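Local coordinates for protein cytochrome P450 RhF (Acinetobacter radioresistens, PDB 6RO8) that probably acts as a heme-dependent monooxygenase, this chain being the cytochrome P450 heme domain of a longer protein that also carries reductase-type domains, at residues F155-L168 and S419-Q431. Sequence-based numbering, arbitrary orientation.
Sequences FIYKGRADLVQEML and SFRGPEALWTEWQ. With HIS (histidine), chain C.
Strand 160-162 pairs antiparallel with strand 427-429 near the C-terminal end of the modelled heme domain, and side chains lock both ends of this short ladder. In its middle, Ala161 N donates to Thr428 O (3.0 Å), while the return bond from Thr428 N is weak. Where helix 163-168 begins, Leu163 N reaches Leu426 O. CG of the N-cap Asp162 lies anti to the backbone N (chi1 157°), which brings OD1 to Leu426 N; this donor approaches from above the carboxylate plane in an almost straight bond (174°, 2.9 Å), besides a weak capping bond from Val164 N. CB of Asp162 sits over the six-membered ring of Trp427, 3.6 Å from its centroid, a CH-pi contact. At the other end Trp430 folds back over the type I turn 155-158 and Gly159; its NE1 donates in the ring plane to a lone pair of Ile156 O (3.1 Å), and Gly159 O, bound by Trp430 N, lies over one indole face. CH2 of Trp430 meets the edge of the Phe155 ring at CD1 (3.9 Å). Leu426 CD2 packs obliquely on Leu168 CD1 (4.0 Å). Strand 406-407 flanks 427-429, completing a small three-stranded antiparallel sheet characteristic of the cytochrome P450 fold.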
ATOM      1  N   PHE A 155      23.944  -4.198 -12.336  1.00106.51           N
ATOM      2  CA  PHE A 155      23.323  -4.008 -13.637  1.00109.43           C
ATOM      3  C   PHE A 155      23.764  -2.739 -14.350  1.00115.09           C
ATOM      4  O   PHE A 155      23.407  -2.554 -15.519  1.00118.86           O
ATOM      5  CB  PHE A 155      21.784  -4.050 -13.509  1.00107.73           C
ATOM      6  CG  PHE A 155      21.159  -2.879 -12.775  1.00104.41           C
ATOM      7  CD1 PHE A 155      21.013  -1.639 -13.387  1.00101.08           C
ATOM      8  CD2 PHE A 155      20.628  -3.050 -11.504  1.00105.75           C
ATOM      9  CE1 PHE A 155      20.397  -0.584 -12.727  1.00 99.46           C
ATOM     10  CE2 PHE A 155      20.011  -1.995 -10.841  1.00 99.90           C
ATOM     11  CZ  PHE A 155      19.889  -0.763 -11.456  1.00 93.01           C
ATOM     12  N   ILE A 156      24.540  -1.872 -13.696  1.00108.30           N
ATOM     13  CA  ILE A 156      24.910  -0.607 -14.305  1.00102.54           C
ATOM     14  C   ILE A 156      25.613  -0.833 -15.637  1.00113.21           C
ATOM     15  O   ILE A 156      25.498  -0.006 -16.546  1.00116.10           O
ATOM     16  CB  ILE A 156      25.789   0.183 -13.319  1.00104.59           C
ATOM     17  CG1 ILE A 156      26.257   1.526 -13.889  1.00110.23           C
ATOM     18  CG2 ILE A 156      27.023  -0.632 -12.954  1.00109.71           C
ATOM     19  CD1 ILE A 156      25.150   2.405 -14.352  1.00107.49           C
ATOM     20  N   TYR A 157      26.302  -1.967 -15.794  1.00120.81           N
ATOM     21  CA  TYR A 157      27.039  -2.225 -17.026  1.00124.52           C
ATOM     22  C   TYR A 157      26.111  -2.464 -18.216  1.00121.90           C
ATOM     23  O   TYR A 157      26.516  -2.243 -19.361  1.00125.89           O
ATOM     24  CB  TYR A 157      27.962  -3.423 -16.827  1.00127.06           C
ATOM     25  CG  TYR A 157      27.227  -4.726 -16.988  1.00131.32           C
ATOM     26  CD1 TYR A 157      26.480  -5.253 -15.947  1.00127.70           C
ATOM     27  CD2 TYR A 157      27.251  -5.414 -18.195  1.00135.96           C
ATOM     28  CE1 TYR A 157      25.794  -6.439 -16.097  1.00131.22           C
ATOM     29  CE2 TYR A 157      26.565  -6.593 -18.356  1.00135.32           C
ATOM     30  CZ  TYR A 157      25.836  -7.106 -17.308  1.00132.93           C
ATOM     31  OH  TYR A 157      25.150  -8.290 -17.475  1.00131.74           O
ATOM     32  N   LYS A 158      24.887  -2.935 -17.983  1.00116.62           N
ATOM     33  CA  LYS A 158      23.977  -3.221 -19.088  1.00117.88           C
ATOM     34  C   LYS A 158      23.515  -1.934 -19.767  1.00118.14           C
ATOM     35  O   LYS A 158      23.490  -0.858 -19.167  1.00117.75           O
ATOM     36  CB  LYS A 158      22.747  -3.998 -18.604  1.00109.65           C
ATOM     37  CG  LYS A 158      23.040  -5.139 -17.649  1.00111.31           C
ATOM     38  CD  LYS A 158      21.826  -6.039 -17.478  1.00112.66           C
ATOM     39  CE  LYS A 158      21.954  -6.928 -16.247  1.00110.89           C
ATOM     40  NZ  LYS A 158      20.775  -7.829 -16.075  1.00108.54           N
ATOM     41  N   GLY A 159      23.123  -2.058 -21.037  1.00117.20           N
ATOM     42  CA  GLY A 159      22.458  -0.945 -21.696  1.00123.43           C
ATOM     43  C   GLY A 159      21.084  -0.628 -21.127  1.00115.92           C
ATOM     44  O   GLY A 159      20.712   0.546 -21.006  1.00100.85           O
ATOM     45  N   ARG A 160      20.318  -1.658 -20.779  1.00112.04           N
ATOM     46  CA  ARG A 160      18.944  -1.527 -20.335  1.00114.78           C
ATOM     47  C   ARG A 160      18.729  -2.470 -19.166  1.00117.40           C
ATOM     48  O   ARG A 160      19.569  -3.326 -18.872  1.00123.48           O
ATOM     49  CB  ARG A 160      17.942  -1.859 -21.452  1.00127.21           C
ATOM     50  CG  ARG A 160      18.009  -0.954 -22.665  1.00133.80           C
ATOM     51  CD  ARG A 160      16.700  -0.968 -23.444  1.00136.75           C
ATOM     52  NE  ARG A 160      16.832  -1.707 -24.692  1.00148.60           N
ATOM     53  CZ  ARG A 160      16.691  -3.024 -24.794  1.00151.67           C
ATOM     54  NH1 ARG A 160      16.403  -3.744 -23.714  1.00143.84           N
ATOM     55  NH2 ARG A 160      16.834  -3.621 -25.974  1.00155.86           N
ATOM     56  N   ALA A 161      17.579  -2.321 -18.515  1.00107.87           N
ATOM     57  CA  ALA A 161      17.193  -3.188 -17.411  1.00104.07           C
ATOM     58  C   ALA A 161      15.738  -2.901 -17.088  1.00105.60           C
ATOM     59  O   ALA A 161      15.194  -1.864 -17.473  1.00 98.85           O
ATOM     60  CB  ALA A 161      18.070  -2.974 -16.171  1.00 98.73           C
ATOM     61  N   ASP A 162      15.104  -3.847 -16.409  1.00107.37           N
ATOM     62  CA  ASP A 162      13.778  -3.643 -15.838  1.00 95.88           C
ATOM     63  C   ASP A 162      14.032  -3.450 -14.349  1.00 92.10           C
ATOM     64  O   ASP A 162      14.311  -4.412 -13.625  1.00 88.42           O
ATOM     65  CB  ASP A 162      12.858  -4.820 -16.164  1.00 94.58           C
ATOM     66  CG  ASP A 162      11.699  -4.974 -15.195  1.00 95.96           C
ATOM     67  OD1 ASP A 162      11.242  -3.980 -14.585  1.00 97.58           O
ATOM     68  OD2 ASP A 162      11.251  -6.122 -15.039  1.00 98.88           O
ATOM     69  N   LEU A 163      13.978  -2.189 -13.905  1.00 84.70           N
ATOM     70  CA  LEU A 163      14.333  -1.882 -12.525  1.00 81.07           C
ATOM     71  C   LEU A 163      13.511  -2.694 -11.541  1.00 83.42           C
ATOM     72  O   LEU A 163      13.995  -3.000 -10.444  1.00 90.78           O
ATOM     73  CB  LEU A 163      14.157  -0.392 -12.238  1.00 76.93           C
ATOM     74  CG  LEU A 163      15.013   0.525 -13.112  1.00 81.24           C
ATOM     75  CD1 LEU A 163      14.899   2.001 -12.713  1.00 74.75           C
ATOM     76  CD2 LEU A 163      16.476   0.071 -13.156  1.00 82.16           C
ATOM     77  N   VAL A 164      12.268  -3.040 -11.898  1.00 78.70           N
ATOM     78  CA  VAL A 164      11.449  -3.847 -10.997  1.00 87.30           C
ATOM     79  C   VAL A 164      12.175  -5.144 -10.666  1.00 87.19           C
ATOM     80  O   VAL A 164      12.412  -5.469  -9.496  1.00 90.36           O
ATOM     81  CB  VAL A 164      10.060  -4.122 -11.608  1.00 81.11           C
ATOM     82  CG1 VAL A 164       9.307  -5.130 -10.749  1.00 64.98           C
ATOM     83  CG2 VAL A 164       9.256  -2.833 -11.743  1.00 77.52           C
ATOM     84  N   GLN A 165      12.584  -5.875 -11.701  1.00 81.85           N
ATOM     85  CA  GLN A 165      13.248  -7.154 -11.500  1.00 93.76           C
ATOM     86  C   GLN A 165      14.679  -7.012 -10.993  1.00 93.28           C
ATOM     87  O   GLN A 165      15.158  -7.910 -10.296  1.00 93.32           O
ATOM     88  CB  GLN A 165      13.214  -7.975 -12.791  1.00 89.76           C
ATOM     89  CG  GLN A 165      13.156  -9.477 -12.535  1.00109.38           C
ATOM     90  CD  GLN A 165      12.134  -9.871 -11.458  1.00121.42           C
ATOM     91  OE1 GLN A 165      12.451 -10.641 -10.538  1.00124.89           O
ATOM     92  NE2 GLN A 165      10.903  -9.342 -11.570  1.00116.31           N
ATOM     93  N   GLU A 166      15.357  -5.901 -11.273  1.00 85.80           N
ATOM     94  CA  GLU A 166      16.716  -5.775 -10.756  1.00 97.10           C
ATOM     95  C   GLU A 166      16.728  -5.453  -9.268  1.00 99.14           C
ATOM     96  O   GLU A 166      17.551  -5.999  -8.524  1.00107.82           O
ATOM     97  CB  GLU A 166      17.506  -4.710 -11.530  1.00 98.88           C
ATOM     98  CG  GLU A 166      17.437  -4.853 -13.048  1.00103.32           C
ATOM     99  CD  GLU A 166      18.415  -5.882 -13.604  1.00105.01           C
ATOM    100  OE1 GLU A 166      18.231  -6.297 -14.783  1.00102.38           O
ATOM    101  OE2 GLU A 166      19.358  -6.261 -12.869  1.00 99.72           O
ATOM    102  N   MET A 167      15.837  -4.583  -8.805  1.00 91.08           N
ATOM    103  CA  MET A 167      15.993  -4.114  -7.433  1.00 87.55           C
ATOM    104  C   MET A 167      14.674  -3.728  -6.766  1.00 87.44           C
ATOM    105  O   MET A 167      14.547  -3.847  -5.539  1.00 82.42           O
ATOM    106  CB  MET A 167      16.965  -2.914  -7.377  1.00 75.93           C
ATOM    107  CG  MET A 167      16.553  -1.721  -8.250  1.00 83.43           C
ATOM    108  SD  MET A 167      17.737  -0.357  -8.319  1.00 90.93           S
ATOM    109  CE  MET A 167      18.481  -0.423  -6.733  1.00 95.25           C
ATOM    110  N   LEU A 168      13.669  -3.313  -7.552  1.00 85.70           N
ATOM    111  CA  LEU A 168      12.584  -2.534  -6.957  1.00 80.83           C
ATOM    112  C   LEU A 168      11.664  -3.380  -6.071  1.00 79.46           C
ATOM    113  O   LEU A 168      11.120  -2.855  -5.100  1.00 77.33           O
ATOM    114  CB  LEU A 168      11.797  -1.788  -8.042  1.00 75.69           C
ATOM    115  CG  LEU A 168      12.451  -0.485  -8.567  1.00 76.09           C
ATOM    116  CD1 LEU A 168      11.487   0.331  -9.415  1.00 67.67           C
ATOM    117  CD2 LEU A 168      13.094   0.415  -7.471  1.00 71.55           C
ATOM    118  N   SER A 419      -6.962  -1.317  -4.653  1.00 63.12           N
ATOM    119  CA  SER A 419      -6.322  -0.511  -3.626  1.00 58.62           C
ATOM    120  C   SER A 419      -4.840  -0.248  -3.863  1.00 62.80           C
ATOM    121  O   SER A 419      -4.342   0.816  -3.475  1.00 59.14           O
ATOM    122  CB  SER A 419      -6.495  -1.192  -2.266  1.00 50.33           C
ATOM    123  OG  SER A 419      -7.852  -1.066  -1.867  1.00 59.68           O
ATOM    124  N   PHE A 420      -4.124  -1.174  -4.490  1.00 59.88           N
ATOM    125  CA  PHE A 420      -2.699  -1.020  -4.705  1.00 65.38           C
ATOM    126  C   PHE A 420      -2.419  -0.807  -6.188  1.00 72.74           C
ATOM    127  O   PHE A 420      -3.166  -1.273  -7.051  1.00 72.71           O
ATOM    128  CB  PHE A 420      -1.939  -2.229  -4.154  1.00 62.71           C
ATOM    129  CG  PHE A 420      -2.213  -2.490  -2.703  1.00 61.43           C
ATOM    130  CD1 PHE A 420      -1.499  -1.833  -1.724  1.00 67.44           C
ATOM    131  CD2 PHE A 420      -3.186  -3.388  -2.314  1.00 63.46           C
ATOM    132  CE1 PHE A 420      -1.744  -2.072  -0.385  1.00 67.95           C
ATOM    133  CE2 PHE A 420      -3.429  -3.627  -0.979  1.00 68.10           C
ATOM    134  CZ  PHE A 420      -2.709  -2.964  -0.014  1.00 65.48           C
ATOM    135  N   ARG A 421      -1.349  -0.062  -6.475  1.00 74.94           N
ATOM    136  CA  ARG A 421      -1.076   0.381  -7.840  1.00 72.40           C
ATOM    137  C   ARG A 421       0.419   0.593  -8.051  1.00 76.19           C
ATOM    138  O   ARG A 421       1.055   1.409  -7.369  1.00 65.94           O
ATOM    139  CB  ARG A 421      -1.841   1.663  -8.170  1.00 61.53           C
ATOM    140  CG  ARG A 421      -1.739   2.007  -9.632  1.00 65.15           C
ATOM    141  CD  ARG A 421      -2.677   3.120 -10.062  1.00 67.75           C
ATOM    142  NE  ARG A 421      -2.472   3.434 -11.477  1.00 77.05           N
ATOM    143  CZ  ARG A 421      -2.969   2.724 -12.490  1.00 82.60           C
ATOM    144  NH1 ARG A 421      -3.734   1.665 -12.257  1.00 79.03           N
ATOM    145  NH2 ARG A 421      -2.720   3.082 -13.745  1.00 88.74           N
ATOM    146  N   GLY A 422       0.967  -0.142  -9.013  1.00 73.87           N
ATOM    147  CA  GLY A 422       2.300   0.078  -9.504  1.00 63.12           C
ATOM    148  C   GLY A 422       2.502  -0.765 -10.742  1.00 66.75           C
ATOM    149  O   GLY A 422       1.843  -1.790 -10.935  1.00 60.50           O
ATOM    150  N   PRO A 423       3.404  -0.339 -11.618  1.00 71.18           N
ATOM    151  CA  PRO A 423       3.621  -1.079 -12.866  1.00 68.37           C
ATOM    152  C   PRO A 423       4.395  -2.363 -12.597  1.00 73.21           C
ATOM    153  O   PRO A 423       5.279  -2.406 -11.741  1.00 76.16           O
ATOM    154  CB  PRO A 423       4.436  -0.099 -13.713  1.00 73.01           C
ATOM    155  CG  PRO A 423       5.234   0.693 -12.676  1.00 81.81           C
ATOM    156  CD  PRO A 423       4.369   0.763 -11.427  1.00 74.28           C
ATOM    157  N   GLU A 424       4.048  -3.423 -13.335  1.00 73.87           N
ATOM    158  CA  GLU A 424       4.712  -4.710 -13.128  1.00 81.38           C
ATOM    159  C   GLU A 424       6.161  -4.681 -13.611  1.00 88.21           C
ATOM    160  O   GLU A 424       7.032  -5.331 -13.020  1.00 81.51           O
ATOM    161  CB  GLU A 424       3.936  -5.817 -13.832  1.00 75.47           C
ATOM    162  CG  GLU A 424       2.471  -5.692 -13.593  1.00 88.81           C
ATOM    163  CD  GLU A 424       1.760  -7.013 -13.595  1.00 96.49           C
ATOM    164  OE1 GLU A 424       0.977  -7.254 -14.538  1.00 94.96           O
ATOM    165  OE2 GLU A 424       1.985  -7.798 -12.652  1.00103.40           O
ATOM    166  N   ALA A 425       6.434  -3.945 -14.683  1.00 82.29           N
ATOM    167  CA  ALA A 425       7.784  -3.747 -15.173  1.00 76.17           C
ATOM    168  C   ALA A 425       8.075  -2.255 -15.275  1.00 78.82           C
ATOM    169  O   ALA A 425       7.159  -1.430 -15.379  1.00 75.91           O
ATOM    170  CB  ALA A 425       7.981  -4.422 -16.537  1.00 71.09           C
ATOM    171  N   LEU A 426       9.369  -1.913 -15.232  1.00 71.09           N
ATOM    172  CA  LEU A 426       9.837  -0.537 -15.416  1.00 73.04           C
ATOM    173  C   LEU A 426      11.083  -0.599 -16.311  1.00 82.76           C
ATOM    174  O   LEU A 426      12.220  -0.581 -15.832  1.00 89.85           O
ATOM    175  CB  LEU A 426      10.124   0.146 -14.075  1.00 65.26           C
ATOM    176  CG  LEU A 426      10.184   1.678 -14.129  1.00 74.43           C
ATOM    177  CD1 LEU A 426       8.832   2.290 -14.504  1.00 76.42           C
ATOM    178  CD2 LEU A 426      10.716   2.287 -12.833  1.00 73.03           C
ATOM    179  N   TRP A 427      10.870  -0.673 -17.622  1.00 81.61           N
ATOM    180  CA  TRP A 427      11.979  -0.822 -18.559  1.00 88.67           C
ATOM    181  C   TRP A 427      12.637   0.525 -18.850  1.00 87.73           C
ATOM    182  O   TRP A 427      11.972   1.545 -19.048  1.00 86.05           O
ATOM    183  CB  TRP A 427      11.498  -1.495 -19.848  1.00 92.29           C
ATOM    184  CG  TRP A 427      11.532  -2.980 -19.713  1.00 93.69           C
ATOM    185  CD1 TRP A 427      10.470  -3.815 -19.537  1.00 91.65           C
ATOM    186  CD2 TRP A 427      12.702  -3.810 -19.692  1.00 93.25           C
ATOM    187  NE1 TRP A 427      10.906  -5.117 -19.422  1.00 91.57           N
ATOM    188  CE2 TRP A 427      12.272  -5.138 -19.519  1.00 93.44           C
ATOM    189  CE3 TRP A 427      14.069  -3.559 -19.821  1.00 92.38           C
ATOM    190  CZ2 TRP A 427      13.158  -6.205 -19.462  1.00 93.26           C
ATOM    191  CZ3 TRP A 427      14.949  -4.620 -19.758  1.00 95.99           C
ATOM    192  CH2 TRP A 427      14.492  -5.925 -19.581  1.00 97.96           C
ATOM    193  N   THR A 428      13.960   0.513 -18.897  1.00 96.65           N
ATOM    194  CA  THR A 428      14.730   1.728 -18.695  1.00101.37           C
ATOM    195  C   THR A 428      16.122   1.547 -19.290  1.00100.83           C
ATOM    196  O   THR A 428      16.656   0.434 -19.303  1.00106.27           O
ATOM    197  CB  THR A 428      14.780   2.045 -17.198  1.00 97.98           C
ATOM    198  OG1 THR A 428      15.643   3.154 -16.960  1.00106.92           O
ATOM    199  CG2 THR A 428      15.292   0.871 -16.458  1.00 94.78           C
ATOM    200  N   GLU A 429      16.693   2.637 -19.810  1.00 90.72           N
ATOM    201  CA  GLU A 429      17.911   2.544 -20.606  1.00100.35           C
ATOM    202  C   GLU A 429      18.825   3.739 -20.364  1.00103.98           C
ATOM    203  O   GLU A 429      18.396   4.782 -19.863  1.00109.36           O
ATOM    204  CB  GLU A 429      17.601   2.472 -22.098  1.00108.47           C
ATOM    205  CG  GLU A 429      16.708   3.592 -22.595  1.00114.58           C
ATOM    206  CD  GLU A 429      16.351   3.434 -24.062  1.00122.88           C
ATOM    207  OE1 GLU A 429      16.704   2.386 -24.642  1.00127.01           O
ATOM    208  OE2 GLU A 429      15.726   4.354 -24.633  1.00126.20           O
ATOM    209  N   TRP A 430      20.092   3.587 -20.760  1.00108.37           N
ATOM    210  CA  TRP A 430      21.116   4.623 -20.569  1.00109.03           C
ATOM    211  C   TRP A 430      22.367   4.276 -21.379  1.00109.91           C
ATOM    212  O   TRP A 430      22.350   3.382 -22.233  1.00110.64           O
ATOM    213  CB  TRP A 430      21.456   4.785 -19.091  1.00106.51           C
ATOM    214  CG  TRP A 430      22.121   3.580 -18.425  1.00111.20           C
ATOM    215  CD1 TRP A 430      23.428   3.477 -18.044  1.00108.79           C
ATOM    216  CD2 TRP A 430      21.492   2.350 -18.012  1.00110.38           C
ATOM    217  NE1 TRP A 430      23.657   2.263 -17.440  1.00107.42           N
ATOM    218  CE2 TRP A 430      22.488   1.549 -17.414  1.00107.26           C
ATOM    219  CE3 TRP A 430      20.192   1.844 -18.106  1.00 98.97           C
ATOM    220  CZ2 TRP A 430      22.218   0.277 -16.900  1.00107.48           C
ATOM    221  CZ3 TRP A 430      19.929   0.574 -17.607  1.00 95.06           C
ATOM    222  CH2 TRP A 430      20.935  -0.190 -17.010  1.00104.04           C
ATOM    223  N   GLN A 431      23.461   4.987 -21.091  1.00110.55           N
ATOM    224  CA  GLN A 431      24.768   4.773 -21.727  1.00110.45           C
ATOM    225  C   GLN A 431      25.311   3.362 -21.505  1.00112.26           C
ATOM    226  O   GLN A 431      26.173   3.144 -20.644  1.00107.91           O
ATOM    227  CB  GLN A 431      25.788   5.778 -21.199  1.00113.23           C
ATOM    228  CG  GLN A 431      27.168   5.653 -21.861  1.00136.17           C
ATOM    229  CD  GLN A 431      28.321   5.751 -20.862  1.00140.57           C
ATOM    230  OE1 GLN A 431      28.903   6.821 -20.663  1.00139.84           O
ATOM    231  NE2 GLN A 431      28.646   4.627 -20.222  1.00138.79           N
TER
HETATM  232  N   HIS C 501      -1.212  -3.661   3.053  1.00 91.48           N
HETATM  233  CA  HIS C 501      -1.146  -2.206   2.984  1.00 87.65           C
HETATM  234  C   HIS C 501       0.289  -1.727   2.786  1.00 68.61           C
HETATM  235  O   HIS C 501       0.542  -0.515   2.825  1.00 90.70           O
HETATM  236  CB  HIS C 501      -1.739  -1.582   4.248  1.00 95.53           C
HETATM  237  CG  HIS C 501      -1.375  -2.306   5.507  1.00 93.53           C
HETATM  238  ND1 HIS C 501      -0.834  -1.667   6.603  1.00 88.75           N
HETATM  239  CD2 HIS C 501      -1.471  -3.614   5.843  1.00 92.01           C
HETATM  240  CE1 HIS C 501      -0.615  -2.551   7.561  1.00 88.25           C
HETATM  241  NE2 HIS C 501      -0.993  -3.740   7.125  1.00 91.70           N
HETATM  242  OXT HIS C 501       1.201  -2.531   2.588  1.00 85.21           O